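Long-range contacts in uncharacterized protein (Ruminococcus gnavus, PDB 4QAN), which is of unknown function but has a cystatin-like fold, is a divergent member of the NTF2-like superfamily and can bind a magnesium ion: residues Pro215-Thr220 / Gln345-Gln350; Lys309-Glu314 / Arg375-Gln380; Ile313-Asn318 / Ala356-Leu361; Asn335-Tyr340 / Met367-Glu372. All coordinates share one frame; numbering follows the deposited sequence.

All four contacts gather on the mixed beta sheet of the C-terminal cystatin-like region. Contacts 2 and 4 have centres about 10 Å apart and share helix 371-378; Thr-377 of the one packs on Leu-337 and Leu-369 of the other. Contact 3 continues strand 305-314 from contact 2 (centres about 13 Å apart, Ile-313 and Glu-314 in common), and its Ala-356 and Leu-361 lie against Thr-338 to Tyr-340 of contact 4. Contact 1 stands apart, its nearest atoms about 7 to 8 Å from the others. Ser-360 of contact 3 is a magnesium-binding residue, though no ion is bound to this chain; the side chain of Met-367 in contact 4 lies about 8 Å from its own.

Contact 1: Pro215-Thr220 / Gln345-Gln350; sequences PISEKT and QEDGWQ
A single antiparallel beta bridge, the hydrogen-bonded pair Glu-218 and Trp-349, joins the loop leading into helix 221-234 to the start of strand 349-353 in the cystatin-like sheet. The touching parts cross end to end at nearly a right angle, so the pairing stays a single bridge. At the beginning of 345-350, Gln-345 N donates to Gly-348 O (2.7 Å) and closes the turn that precedes the strand. Asp-347 takes part chiefly through its backbone: its O accepts from Lys-219 NZ at 2.7 Å, in the carbonyl plane. The lysine CB leads away from the turn, and a bend at chi2 (-85°) swings the chain back to it. Asp-347 CB also rests on Ser-217 OG at 3.6 Å. Gly-348, lacking a side chain, lets its CA approach Glu-218 O to 3.5 Å in a CA-H...O contact. That same oxygen receives the bridge bond from Trp-349 N at 2.7 Å, nearly along the C=O axis, and Glu-218 N returns a longer one to Trp-349 O at 3.2 Å. The indole presents its edge to the loop, CD1 coming within 3.6 Å of Lys-219 O, and the ring also packs on Pro-221 of the helix and on Leu-342 and Arg-344 of the adjoining strand. Gln-350 extends its chain beyond CG past the CB of Ser-217, and its amide nitrogen serves both Thr-245 O and the loop: NE2 meets Ile-216 O at 3.1 Å, bent (135° at the hydrogen), the donor 50° above the carbonyl plane.

Contact 2: Lys309-Glu314 / Arg375-Gln380; sequences KVIPIE and RKTSEQ
Lys-309 sets CG anti to its backbone N (chi1 -153°) and keeps the rest of its chain extended, so the ammonium spans the gap from the strand to the last turn of the helix. Ile-311, two residues on, has CG1 anti to the carbonyl carbon (chi1 -51°), which carries CD1 toward the same helix. The lysine tip is gripped by two backbone oxygens: NZ donates to Ser-378 O at 2.6 Å and to Gln-380 O at 3.0 Å, standing above the plane of both carbonyls. Ile-311 crosses Thr-377 obliquely, its CD1 lying 3.5 Å from Thr-377 O and 3.9 Å from Thr-377 CG2. The threonine hydroxyl is turned back to Glu-373 O, leaving this methyl for the isoleucine. Here strand 305-314 of the cystatin-like sheet carries helix 371-378 on the face of Lys-309 and Ile-311, while Val-310, on the other face, meets Gln-222 and Val-225 of helix 221-234. A positive charge close to the carbonyl-rich end of helix 371-378 would be expected to interact favourably with the helix dipole. Side chains of 375-380 tie the end of the helix to the turn that follows. Ser-378 OG donates to Arg-375 O (2.6 Å), an oxygen that also accepts from Glu-379 N, and Gln-380 curls back so that NE2 reaches Lys-376 O at 3.3 Å. Arg-375 NH1 forms a salt bridge with Glu-379 OE2 (3.5 Å), with a long ion pair from Lys-376 to the same glutamate. The chain then returns as strand 383-384, with Leu-383 bonded to the backbones of Pro-312 and Glu-314.

Contact 3: Ile313-Asn318 / Ala356-Leu361; sequences IETEEN and APALSL
Apolar contacts carry the whole meeting of the two segments. Ile-313 is its centre: CG1, anti to the carbonyl carbon (chi1 -60°), sends CD1 tip to tip against Leu-359 CD1 at 3.4 Å, tighter than usual for two methyls. The same CD1 touches Ala-356 CB at 3.8 Å, and the CG2 branch meets Ala-358 CB at 4.0 Å. Thr-315 adds CB and CG2 to Ala-358 CB, both at 3.8 Å. Polar bonds instead fix each loop separately. Thr-315 OG1, anti to its backbone N, accepts from Glu-317 N at 3.0 Å in an ST turn within the type I turn Thr-315 to Asn-318, and Asn-318 ND2 ties back to Ile-313 O in the plane of its amide. In 356-361, Ala-356 O accepts from both Leu-359 N and Leu-361 N, and Ser-360 and Leu-361 together face Ala-356 as a G1 beta bulge. Ser-360, a magnesium ligand in a crystal of this protein, has no ion here. The end of strand 305-314 thus packs on the loop between strands 349-353 and 367-369, with Gln-324 of strand 322-331 touching both sides and accepting from Ala-358 N through OE1.

Contact 4: Asn335-Tyr340 / Met367-Glu372; sequences NYLTGY and MRLSKE
Short strand 367-369 pairs antiparallel with strand 334-344 of the cystatin-like sheet just before the chain turns into helix 371-378, N-capped by Ser-370. Leu-337 and Met-367 (a selenomethionine) form a hydrogen-bonded pair: Leu-337 N to Met-367 O is 2.8 Å and Met-367 N to Leu-337 O 2.9 Å, both in the carbonyl planes. Their side chains run side by side, Met-367 bending at chi3 so that CE touches Leu-337 CD2 at 3.5 Å. Leu-369 CD1 joins the same face against Leu-337 CB (4.1 Å), and Leu-369 N donates to Asn-335 O at 2.9 Å, from above the carbonyl plane. On the opposite face, at the non-hydrogen-bonded pair, Arg-368 bends at chi2 (60°) to lay CD over the Tyr-336 ring, a CH-pi contact 4.2 Å from the centroid and offset toward the rim. From the first turn of the helix, Lys-371 folds back at chi2 and crosses Asn-335 at about a right angle, NZ donating to OD1 at 3.0 Å and also to Gly-333 O. A water links Asn-335 N, Arg-368 NE and Leu-369 O. Helix 371-378 packs on the face of Asn-335 and Leu-337 through Ser-374 and Thr-377; across the sheet, Tyr-336 meets Phe-274 of helix 254-275 in a T-shaped stack, and strand 322-331 flanks strand 334-344, Tyr-329 O taking Asn-335 ND2.

Contact 1: Pro215-Thr220 / Gln345-Gln350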
loop_
_atom_site.group_PDB
_atom_site.type_symbol
_atom_site.label_atom_id
_atom_site.label_comp_id
_atom_site.label_asym_id
_atom_site.label_seq_id
_atom_site.Cartn_x
_atom_site.Cartn_y
_atom_site.Cartn_z
ATOM N N PRO A 215 -1.661 14.388 -10.197
ATOM C CA PRO A 215 -0.515 14.408 -11.101
ATOM C C PRO A 215 0.372 15.641 -10.886
ATOM O O PRO A 215 -0.145 16.735 -10.709
ATOM C CB PRO A 215 -1.171 14.479 -12.485
ATOM C CG PRO A 215 -2.487 13.831 -12.287
ATOM C CD PRO A 215 -2.927 14.339 -10.946
ATOM N N ILE A 216 1.689 15.452 -10.852
ATOM C CA ILE A 216 2.631 16.567 -11.014
ATOM C C ILE A 216 3.671 16.172 -12.047
ATOM O O ILE A 216 3.975 14.987 -12.215
ATOM C CB ILE A 216 3.339 16.990 -9.706
ATOM C CG1 ILE A 216 4.185 15.855 -9.145
ATOM C CG2 ILE A 216 2.327 17.471 -8.670
ATOM C CD1 ILE A 216 4.929 16.242 -7.880
ATOM N N SER A 217 4.223 17.172 -12.719
ATOM C CA SER A 217 5.144 16.949 -13.816
ATOM C C SER A 217 6.247 18.005 -13.813
ATOM O O SER A 217 6.184 18.951 -13.067
ATOM C CB SER A 217 4.364 17.007 -15.132
ATOM O OG SER A 217 3.824 18.298 -15.360
ATOM N N GLU A 218 7.249 17.820 -14.661
ATOM C CA GLU A 218 8.296 18.816 -14.888
ATOM C C GLU A 218 8.474 18.976 -16.392
ATOM O O GLU A 218 8.019 18.129 -17.166
ATOM C CB GLU A 218 9.613 18.363 -14.253
ATOM C CG GLU A 218 9.572 18.184 -12.741
ATOM C CD GLU A 218 9.295 19.469 -11.960
ATOM O OE1 GLU A 218 9.316 20.569 -12.546
ATOM O OE2 GLU A 218 9.052 19.382 -10.740
ATOM N N LYS A 219 9.160 20.028 -16.813
ATOM C CA LYS A 219 9.180 20.387 -18.227
ATOM C C LYS A 219 10.105 19.554 -19.077
ATOM O O LYS A 219 9.974 19.555 -20.290
ATOM C CB LYS A 219 9.502 21.866 -18.411
ATOM C CG LYS A 219 8.358 22.759 -17.981
ATOM C CD LYS A 219 7.358 22.924 -19.100
ATOM C CE LYS A 219 6.079 23.547 -18.593
ATOM N NZ LYS A 219 5.050 23.415 -19.644
ATOM N N THR A 220 11.035 18.842 -18.468
ATOM C CA THR A 220 11.868 17.915 -19.226
ATOM C C THR A 220 11.817 16.574 -18.534
ATOM O O THR A 220 11.527 16.513 -17.343
ATOM C CB THR A 220 13.340 18.372 -19.297
ATOM O OG1 THR A 220 13.952 18.182 -18.021
ATOM C CG2 THR A 220 13.439 19.842 -19.707
ATOM N N GLN A 345 2.945 14.336 -20.802
ATOM C CA GLN A 345 1.575 14.805 -20.678
ATOM C C GLN A 345 1.501 16.184 -21.324
ATOM O O GLN A 345 2.457 16.616 -21.981
ATOM C CB GLN A 345 1.186 14.890 -19.208
ATOM C CG GLN A 345 1.531 13.647 -18.398
ATOM C CD GLN A 345 0.747 12.405 -18.805
ATOM O OE1 GLN A 345 1.154 11.287 -18.497
ATOM N NE2 GLN A 345 -0.382 12.595 -19.478
ATOM N N GLU A 346 0.377 16.872 -21.144
ATOM C CA GLU A 346 0.201 18.208 -21.716
ATOM C C GLU A 346 1.174 19.229 -21.134
ATOM O O GLU A 346 1.843 19.946 -21.880
ATOM C CB GLU A 346 -1.233 18.711 -21.517
ATOM C CG GLU A 346 -2.095 18.632 -22.767
ATOM C CD GLU A 346 -3.192 19.679 -22.782
ATOM O OE1 GLU A 346 -2.884 20.875 -22.570
ATOM O OE2 GLU A 346 -4.362 19.310 -23.015
ATOM N N ASP A 347 1.246 19.286 -19.806
ATOM C CA ASP A 347 2.113 20.249 -19.108
ATOM C C ASP A 347 3.585 19.885 -19.300
ATOM O O ASP A 347 4.427 20.751 -19.530
ATOM C CB ASP A 347 1.819 20.287 -17.600
ATOM C CG ASP A 347 0.362 20.035 -17.272
ATOM O OD1 ASP A 347 -0.435 20.995 -17.322
ATOM O OD2 ASP A 347 0.021 18.869 -16.961
ATOM N N GLY A 348 3.884 18.595 -19.193
ATOM C CA GLY A 348 5.254 18.125 -19.239
ATOM C C GLY A 348 5.345 16.645 -18.932
ATOM O O GLY A 348 4.379 15.899 -19.133
ATOM N N TRP A 349 6.500 16.235 -18.417
ATOM C CA TRP A 349 6.847 14.830 -18.271
ATOM C C TRP A 349 6.601 14.263 -16.890
ATOM O O TRP A 349 6.805 14.940 -15.881
ATOM C CB TRP A 349 8.308 14.612 -18.632
ATOM C CG TRP A 349 8.561 14.956 -20.013
ATOM C CD1 TRP A 349 8.750 16.201 -20.514
ATOM C CD2 TRP A 349 8.627 14.056 -21.117
ATOM N NE1 TRP A 349 8.943 16.138 -21.862
ATOM C CE2 TRP A 349 8.870 14.832 -22.264
ATOM C CE3 TRP A 349 8.510 12.665 -21.249
ATOM C CZ2 TRP A 349 9.002 14.269 -23.536
ATOM C CZ3 TRP A 349 8.642 12.103 -22.501
ATOM C CH2 TRP A 349 8.887 12.904 -23.635
ATOM N N GLN A 350 6.190 12.992 -16.880
ATOM C CA GLN A 350 5.981 12.191 -15.666
ATOM C C GLN A 350 6.686 10.860 -15.769
ATOM O O GLN A 350 7.118 10.438 -16.859
ATOM C CB GLN A 350 4.500 11.921 -15.476
ATOM C CG GLN A 350 3.702 13.159 -15.115
ATOM C CD GLN A 350 2.280 12.819 -14.706
ATOM O OE1 GLN A 350 1.426 12.549 -15.554
ATOM N NE2 GLN A 350 2.015 12.835 -13.404
#

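Contact 2: Lys309-Glu314 / Arg375-Gln380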
loop_
_atom_site.group_PDB
_atom_site.type_symbol
_atom_site.label_atom_id
_atom_site.label_comp_id
_atom_site.label_asym_id
_atom_site.label_seq_id
_atom_site.Cartn_x
_atom_site.Cartn_y
_atom_site.Cartn_z
ATOM N N LYS A 309 23.784 11.593 -12.847
ATOM C CA LYS A 309 23.373 11.888 -14.205
ATOM C C LYS A 309 22.082 11.146 -14.566
ATOM O O LYS A 309 21.870 10.009 -14.140
ATOM C CB LYS A 309 24.487 11.480 -15.165
ATOM C CG LYS A 309 24.507 12.274 -16.458
ATOM C CD LYS A 309 25.889 12.215 -17.083
ATOM C CE LYS A 309 25.935 12.888 -18.443
ATOM N NZ LYS A 309 27.295 12.722 -19.007
ATOM N N VAL A 310 21.218 11.812 -15.328
ATOM C CA VAL A 310 20.057 11.187 -15.958
ATOM C C VAL A 310 20.323 11.093 -17.464
ATOM O O VAL A 310 20.426 12.115 -18.138
ATOM C CB VAL A 310 18.800 12.011 -15.706
ATOM C CG1 VAL A 310 17.583 11.345 -16.359
ATOM C CG2 VAL A 310 18.613 12.189 -14.206
ATOM N N ILE A 311 20.451 9.874 -17.987
ATOM C CA ILE A 311 21.013 9.685 -19.326
ATOM C C ILE A 311 20.008 9.043 -20.266
ATOM O O ILE A 311 19.480 7.977 -19.953
ATOM C CB ILE A 311 22.255 8.779 -19.287
ATOM C CG1 ILE A 311 23.239 9.278 -18.230
ATOM C CG2 ILE A 311 22.911 8.746 -20.653
ATOM C CD1 ILE A 311 24.335 8.291 -17.926
ATOM N N PRO A 312 19.770 9.659 -21.437
ATOM C CA PRO A 312 18.783 9.087 -22.334
ATOM C C PRO A 312 19.236 7.750 -22.891
ATOM O O PRO A 312 20.417 7.571 -23.257
ATOM C CB PRO A 312 18.694 10.123 -23.466
ATOM C CG PRO A 312 20.048 10.756 -23.485
ATOM C CD PRO A 312 20.449 10.823 -22.036
ATOM N N ILE A 313 18.299 6.811 -22.960
ATOM C CA ILE A 313 18.552 5.541 -23.624
ATOM C C ILE A 313 18.036 5.620 -25.058
ATOM O O ILE A 313 16.890 5.995 -25.296
ATOM C CB ILE A 313 17.865 4.397 -22.859
ATOM C CG1 ILE A 313 18.417 4.325 -21.427
ATOM C CG2 ILE A 313 18.033 3.064 -23.575
ATOM C CD1 ILE A 313 17.608 3.422 -20.515
ATOM N N GLU A 314 18.878 5.266 -26.015
ATOM C CA GLU A 314 18.449 5.225 -27.391
ATOM C C GLU A 314 17.872 3.843 -27.704
ATOM O O GLU A 314 18.587 2.853 -27.646
ATOM C CB GLU A 314 19.618 5.539 -28.309
ATOM C CG GLU A 314 19.272 5.468 -29.789
ATOM C CD GLU A 314 20.375 6.021 -30.656
ATOM O OE1 GLU A 314 20.814 7.169 -30.414
ATOM O OE2 GLU A 314 20.802 5.308 -31.578
ATOM N N ARG A 375 32.168 5.720 -13.711
ATOM C CA ARG A 375 32.846 6.819 -14.393
ATOM C C ARG A 375 32.682 6.733 -15.908
ATOM O O ARG A 375 32.527 7.757 -16.573
ATOM C CB ARG A 375 34.336 6.853 -14.042
ATOM C CG ARG A 375 35.048 8.107 -14.552
ATOM C CD ARG A 375 36.541 8.109 -14.252
ATOM N NE ARG A 375 37.164 6.798 -14.447
ATOM C CZ ARG A 375 37.379 6.208 -15.627
ATOM N NH1 ARG A 375 37.014 6.791 -16.767
ATOM N NH2 ARG A 375 37.958 5.012 -15.663
ATOM N N LYS A 376 32.743 5.519 -16.450
ATOM C CA LYS A 376 32.511 5.309 -17.882
ATOM C C LYS A 376 31.089 5.692 -18.286
ATOM O O LYS A 376 30.880 6.275 -19.353
ATOM C CB LYS A 376 32.787 3.849 -18.274
ATOM C CG LYS A 376 34.262 3.472 -18.249
ATOM C CD LYS A 376 35.044 4.239 -19.308
ATOM C CE LYS A 376 36.539 4.110 -19.107
ATOM N NZ LYS A 376 37.264 5.103 -19.940
ATOM N N THR A 377 30.126 5.354 -17.432
ATOM C CA THR A 377 28.727 5.658 -17.674
ATOM C C THR A 377 28.481 7.168 -17.611
ATOM O O THR A 377 27.783 7.725 -18.460
ATOM C CB THR A 377 27.829 4.926 -16.652
ATOM O OG1 THR A 377 28.097 3.513 -16.687
ATOM C CG2 THR A 377 26.359 5.167 -16.942
ATOM N N SER A 378 29.074 7.832 -16.619
ATOM C CA SER A 378 28.951 9.288 -16.464
ATOM C C SER A 378 29.470 10.073 -17.666
ATOM O O SER A 378 29.033 11.192 -17.912
ATOM C CB SER A 378 29.689 9.760 -15.205
ATOM O OG SER A 378 31.093 9.601 -15.356
ATOM N N GLU A 379 30.418 9.497 -18.396
ATOM C CA GLU A 379 30.944 10.109 -19.620
ATOM C C GLU A 379 30.022 9.978 -20.839
ATOM O O GLU A 379 30.205 10.684 -21.826
ATOM C CB GLU A 379 32.311 9.514 -19.964
ATOM C CG GLU A 379 33.436 9.977 -19.054
ATOM C CD GLU A 379 34.688 9.120 -19.176
ATOM O OE1 GLU A 379 34.648 8.054 -19.837
ATOM O OE2 GLU A 379 35.721 9.517 -18.596
ATOM N N GLN A 380 29.056 9.069 -20.785
ATOM C CA GLN A 380 28.098 8.899 -21.882
ATOM C C GLN A 380 27.067 10.019 -21.914
ATOM O O GLN A 380 26.576 10.455 -20.873
ATOM C CB GLN A 380 27.344 7.575 -21.745
ATOM C CG GLN A 380 28.225 6.346 -21.668
ATOM C CD GLN A 380 29.166 6.264 -22.838
ATOM O OE1 GLN A 380 28.739 6.038 -23.966
ATOM N NE2 GLN A 380 30.456 6.466 -22.581
#

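Contact 3: Ile313-Asn318 / Ala356-Leu361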
loop_
_atom_site.group_PDB
_atom_site.type_symbol
_atom_site.label_atom_id
_atom_site.label_comp_id
_atom_site.label_asym_id
_atom_site.label_seq_id
_atom_site.Cartn_x
_atom_site.Cartn_y
_atom_site.Cartn_z
ATOM N N ILE A 313 18.299 6.811 -22.960
ATOM C CA ILE A 313 18.552 5.541 -23.624
ATOM C C ILE A 313 18.036 5.620 -25.058
ATOM O O ILE A 313 16.890 5.995 -25.296
ATOM C CB ILE A 313 17.865 4.397 -22.859
ATOM C CG1 ILE A 313 18.417 4.325 -21.427
ATOM C CG2 ILE A 313 18.033 3.064 -23.575
ATOM C CD1 ILE A 313 17.608 3.422 -20.515
ATOM N N GLU A 314 18.878 5.266 -26.015
ATOM C CA GLU A 314 18.449 5.225 -27.391
ATOM C C GLU A 314 17.872 3.843 -27.704
ATOM O O GLU A 314 18.587 2.853 -27.646
ATOM C CB GLU A 314 19.618 5.539 -28.309
ATOM C CG GLU A 314 19.272 5.468 -29.789
ATOM C CD GLU A 314 20.375 6.021 -30.656
ATOM O OE1 GLU A 314 20.814 7.169 -30.414
ATOM O OE2 GLU A 314 20.802 5.308 -31.578
ATOM N N THR A 315 16.574 3.785 -28.009
ATOM C CA THR A 315 15.925 2.530 -28.396
ATOM C C THR A 315 14.788 2.728 -29.398
ATOM O O THR A 315 14.045 3.707 -29.324
ATOM C CB THR A 315 15.348 1.764 -27.198
ATOM O OG1 THR A 315 14.566 0.663 -27.685
ATOM C CG2 THR A 315 14.457 2.668 -26.342
ATOM N N GLU A 316 14.708 1.795 -30.352
ATOM C CA GLU A 316 13.507 1.544 -31.157
ATOM C C GLU A 316 12.168 1.853 -30.469
ATOM O O GLU A 316 11.266 2.396 -31.104
ATOM C CB GLU A 316 13.470 0.060 -31.535
ATOM C CG GLU A 316 14.051 -0.257 -32.888
ATOM C CD GLU A 316 13.207 0.316 -33.999
ATOM O OE1 GLU A 316 13.409 1.504 -34.334
ATOM O OE2 GLU A 316 12.349 -0.420 -34.540
ATOM N N GLU A 317 12.072 1.478 -29.189
ATOM C CA GLU A 317 10.775 1.533 -28.503
ATOM C C GLU A 317 10.400 2.921 -27.949
ATOM O O GLU A 317 9.268 3.121 -27.477
ATOM C CB GLU A 317 10.704 0.470 -27.406
ATOM C CG GLU A 317 10.829 -0.956 -27.926
ATOM C CD GLU A 317 9.753 -1.312 -28.929
ATOM O OE1 GLU A 317 8.556 -1.168 -28.593
ATOM O OE2 GLU A 317 10.107 -1.751 -30.046
ATOM N N ASN A 318 11.308 3.889 -28.038
ATOM C CA ASN A 318 10.981 5.285 -27.729
ATOM C C ASN A 318 10.024 5.848 -28.793
ATOM O O ASN A 318 10.213 5.585 -29.993
ATOM C CB ASN A 318 12.247 6.144 -27.733
ATOM C CG ASN A 318 13.157 5.864 -26.556
ATOM O OD1 ASN A 318 12.703 5.557 -25.437
ATOM N ND2 ASN A 318 14.452 6.024 -26.782
ATOM N N ALA A 356 13.417 0.159 -17.304
ATOM C CA ALA A 356 13.849 0.458 -18.656
ATOM C C ALA A 356 14.112 -0.859 -19.379
ATOM O O ALA A 356 15.242 -1.360 -19.383
ATOM C CB ALA A 356 15.090 1.323 -18.643
ATOM N N PRO A 357 13.066 -1.414 -20.016
ATOM C CA PRO A 357 13.175 -2.690 -20.694
ATOM C C PRO A 357 14.326 -2.716 -21.693
ATOM O O PRO A 357 14.954 -3.759 -21.891
ATOM C CB PRO A 357 11.851 -2.814 -21.437
ATOM C CG PRO A 357 10.909 -1.959 -20.698
ATOM C CD PRO A 357 11.702 -0.858 -20.089
ATOM N N ALA A 358 14.613 -1.563 -22.286
ATOM C CA ALA A 358 15.645 -1.441 -23.316
ATOM C C ALA A 358 17.061 -1.779 -22.821
ATOM O O ALA A 358 17.942 -2.105 -23.617
ATOM C CB ALA A 358 15.601 -0.036 -23.896
ATOM N N LEU A 359 17.278 -1.671 -21.517
ATOM C CA LEU A 359 18.521 -2.094 -20.873
ATOM C C LEU A 359 18.289 -3.279 -19.937
ATOM O O LEU A 359 19.109 -3.544 -19.057
ATOM C CB LEU A 359 19.109 -0.935 -20.061
ATOM C CG LEU A 359 19.633 0.280 -20.833
ATOM C CD1 LEU A 359 20.133 1.323 -19.844
ATOM C CD2 LEU A 359 20.730 -0.103 -21.811
ATOM N N SER A 360 17.173 -3.982 -20.135
ATOM C CA SER A 360 16.786 -5.134 -19.323
ATOM C C SER A 360 16.602 -4.817 -17.833
ATOM O O SER A 360 16.711 -5.706 -16.991
ATOM C CB SER A 360 17.775 -6.292 -19.511
ATOM O OG SER A 360 17.403 -7.388 -18.697
ATOM N N LEU A 361 16.288 -3.562 -17.519
ATOM C CA LEU A 361 16.085 -3.147 -16.138
ATOM C C LEU A 361 14.613 -3.218 -15.756
ATOM O O LEU A 361 13.791 -2.436 -16.234
ATOM C CB LEU A 361 16.621 -1.734 -15.901
ATOM C CG LEU A 361 18.138 -1.533 -15.806
ATOM C CD1 LEU A 361 18.455 -0.073 -15.524
ATOM C CD2 LEU A 361 18.767 -2.400 -14.725
#

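Contact 4: Asn335-Tyr340 / Met367-Glu372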
loop_
_atom_site.group_PDB
_atom_site.type_symbol
_atom_site.label_atom_id
_atom_site.label_comp_id
_atom_site.label_asym_id
_atom_site.label_seq_id
_atom_site.Cartn_x
_atom_site.Cartn_y
_atom_site.Cartn_z
ATOM N N ASN A 335 27.860 3.418 -6.105
ATOM C CA ASN A 335 27.247 3.796 -7.376
ATOM C C ASN A 335 26.318 2.736 -7.910
ATOM O O ASN A 335 26.651 1.546 -7.904
ATOM C CB ASN A 335 28.323 4.070 -8.417
ATOM C CG ASN A 335 29.261 5.155 -7.982
ATOM O OD1 ASN A 335 30.465 4.935 -7.845
ATOM N ND2 ASN A 335 28.709 6.333 -7.722
ATOM N N TYR A 336 25.155 3.186 -8.381
ATOM C CA TYR A 336 24.135 2.302 -8.919
ATOM C C TYR A 336 23.577 2.866 -10.216
ATOM O O TYR A 336 23.734 4.050 -10.521
ATOM C CB TYR A 336 22.992 2.134 -7.916
ATOM C CG TYR A 336 23.406 1.464 -6.631
ATOM C CD1 TYR A 336 23.946 2.204 -5.576
ATOM C CD2 TYR A 336 23.286 0.087 -6.472
ATOM C CE1 TYR A 336 24.338 1.591 -4.395
ATOM C CE2 TYR A 336 23.679 -0.540 -5.295
ATOM C CZ TYR A 336 24.206 0.215 -4.262
ATOM O OH TYR A 336 24.595 -0.395 -3.098
ATOM N N LEU A 337 22.936 1.992 -10.977
ATOM C CA LEU A 337 22.148 2.382 -12.116
ATOM C C LEU A 337 20.703 1.930 -11.878
ATOM O O LEU A 337 20.462 0.848 -11.348
ATOM C CB LEU A 337 22.685 1.722 -13.372
ATOM C CG LEU A 337 22.243 2.365 -14.687
ATOM C CD1 LEU A 337 23.092 3.599 -14.985
ATOM C CD2 LEU A 337 22.343 1.379 -15.839
ATOM N N THR A 338 19.748 2.764 -12.271
ATOM C CA THR A 338 18.378 2.310 -12.447
ATOM C C THR A 338 17.809 2.804 -13.759
ATOM O O THR A 338 18.391 3.663 -14.400
ATOM C CB THR A 338 17.468 2.852 -11.347
ATOM O OG1 THR A 338 17.229 4.257 -11.575
ATOM C CG2 THR A 338 18.098 2.605 -9.983
ATOM N N GLY A 339 16.646 2.273 -14.113
ATOM C CA GLY A 339 15.939 2.637 -15.325
ATOM C C GLY A 339 14.602 3.304 -15.082
ATOM O O GLY A 339 13.896 2.981 -14.126
ATOM N N TYR A 340 14.268 4.244 -15.961
ATOM C CA TYR A 340 12.984 4.941 -15.943
ATOM C C TYR A 340 12.345 4.878 -17.310
ATOM O O TYR A 340 13.030 4.818 -18.329
ATOM C CB TYR A 340 13.167 6.415 -15.593
ATOM C CG TYR A 340 13.629 6.693 -14.192
ATOM C CD1 TYR A 340 14.979 6.642 -13.864
ATOM C CD2 TYR A 340 12.722 7.025 -13.207
ATOM C CE1 TYR A 340 15.410 6.906 -12.585
ATOM C CE2 TYR A 340 13.137 7.286 -11.926
ATOM C CZ TYR A 340 14.489 7.239 -11.623
ATOM O OH TYR A 340 14.890 7.498 -10.347
HETATM N N MSE A 367 21.030 -1.674 -10.103
HETATM C CA MSE A 367 22.232 -2.389 -10.533
HETATM C C MSE A 367 23.442 -1.732 -9.935
HETATM O O MSE A 367 23.686 -0.557 -10.196
HETATM C CB MSE A 367 22.286 -2.275 -12.058
HETATM C CG MSE A 367 23.533 -2.893 -12.682
HETATM SE SE MSE A 367 23.233 -3.031 -14.630
HETATM C CE MSE A 367 24.288 -1.477 -15.205
ATOM N N ARG A 368 24.214 -2.483 -9.153
ATOM C CA ARG A 368 25.459 -1.997 -8.583
ATOM C C ARG A 368 26.489 -1.802 -9.690
ATOM O O ARG A 368 26.562 -2.608 -10.617
ATOM C CB ARG A 368 25.971 -2.981 -7.527
ATOM C CG ARG A 368 27.313 -2.632 -6.889
ATOM C CD ARG A 368 27.316 -1.287 -6.164
ATOM N NE ARG A 368 28.650 -0.979 -5.668
ATOM C CZ ARG A 368 29.199 -1.533 -4.590
ATOM N NH1 ARG A 368 28.524 -2.419 -3.861
ATOM N NH2 ARG A 368 30.432 -1.200 -4.229
ATOM N N LEU A 369 27.250 -0.707 -9.603
ATOM C CA LEU A 369 28.327 -0.408 -10.548
ATOM C C LEU A 369 29.667 -0.238 -9.840
ATOM O O LEU A 369 29.741 0.341 -8.758
ATOM C CB LEU A 369 28.026 0.889 -11.301
ATOM C CG LEU A 369 26.861 0.903 -12.286
ATOM C CD1 LEU A 369 26.755 2.281 -12.905
ATOM C CD2 LEU A 369 27.006 -0.156 -13.367
ATOM N N SER A 370 30.740 -0.715 -10.463
ATOM C CA SER A 370 32.077 -0.422 -9.962
ATOM C C SER A 370 32.330 1.074 -10.162
ATOM O O SER A 370 31.601 1.732 -10.913
ATOM C CB SER A 370 33.138 -1.263 -10.682
ATOM O OG SER A 370 33.417 -0.752 -11.973
ATOM N N LYS A 371 33.339 1.610 -9.481
ATOM C CA LYS A 371 33.756 2.996 -9.693
ATOM C C LYS A 371 34.188 3.214 -11.148
ATOM O O LYS A 371 33.932 4.269 -11.740
ATOM C CB LYS A 371 34.925 3.360 -8.768
ATOM C CG LYS A 371 34.593 3.390 -7.285
ATOM C CD LYS A 371 33.813 4.640 -6.900
ATOM C CE LYS A 371 32.998 4.420 -5.635
ATOM N NZ LYS A 371 32.080 5.566 -5.391
ATOM N N GLU A 372 34.869 2.217 -11.707
ATOM C CA GLU A 372 35.245 2.219 -13.122
ATOM C C GLU A 372 33.986 2.304 -13.989
ATOM O O GLU A 372 33.844 3.211 -14.803
ATOM C CB GLU A 372 36.040 0.947 -13.449
ATOM C CG GLU A 372 36.548 0.850 -14.878
ATOM C CD GLU A 372 37.526 1.952 -15.233
ATOM O OE1 GLU A 372 38.279 2.414 -14.338
ATOM O OE2 GLU A 372 37.541 2.357 -16.415
HETATM O O HOH W 1 30.105 1.531 -6.363
#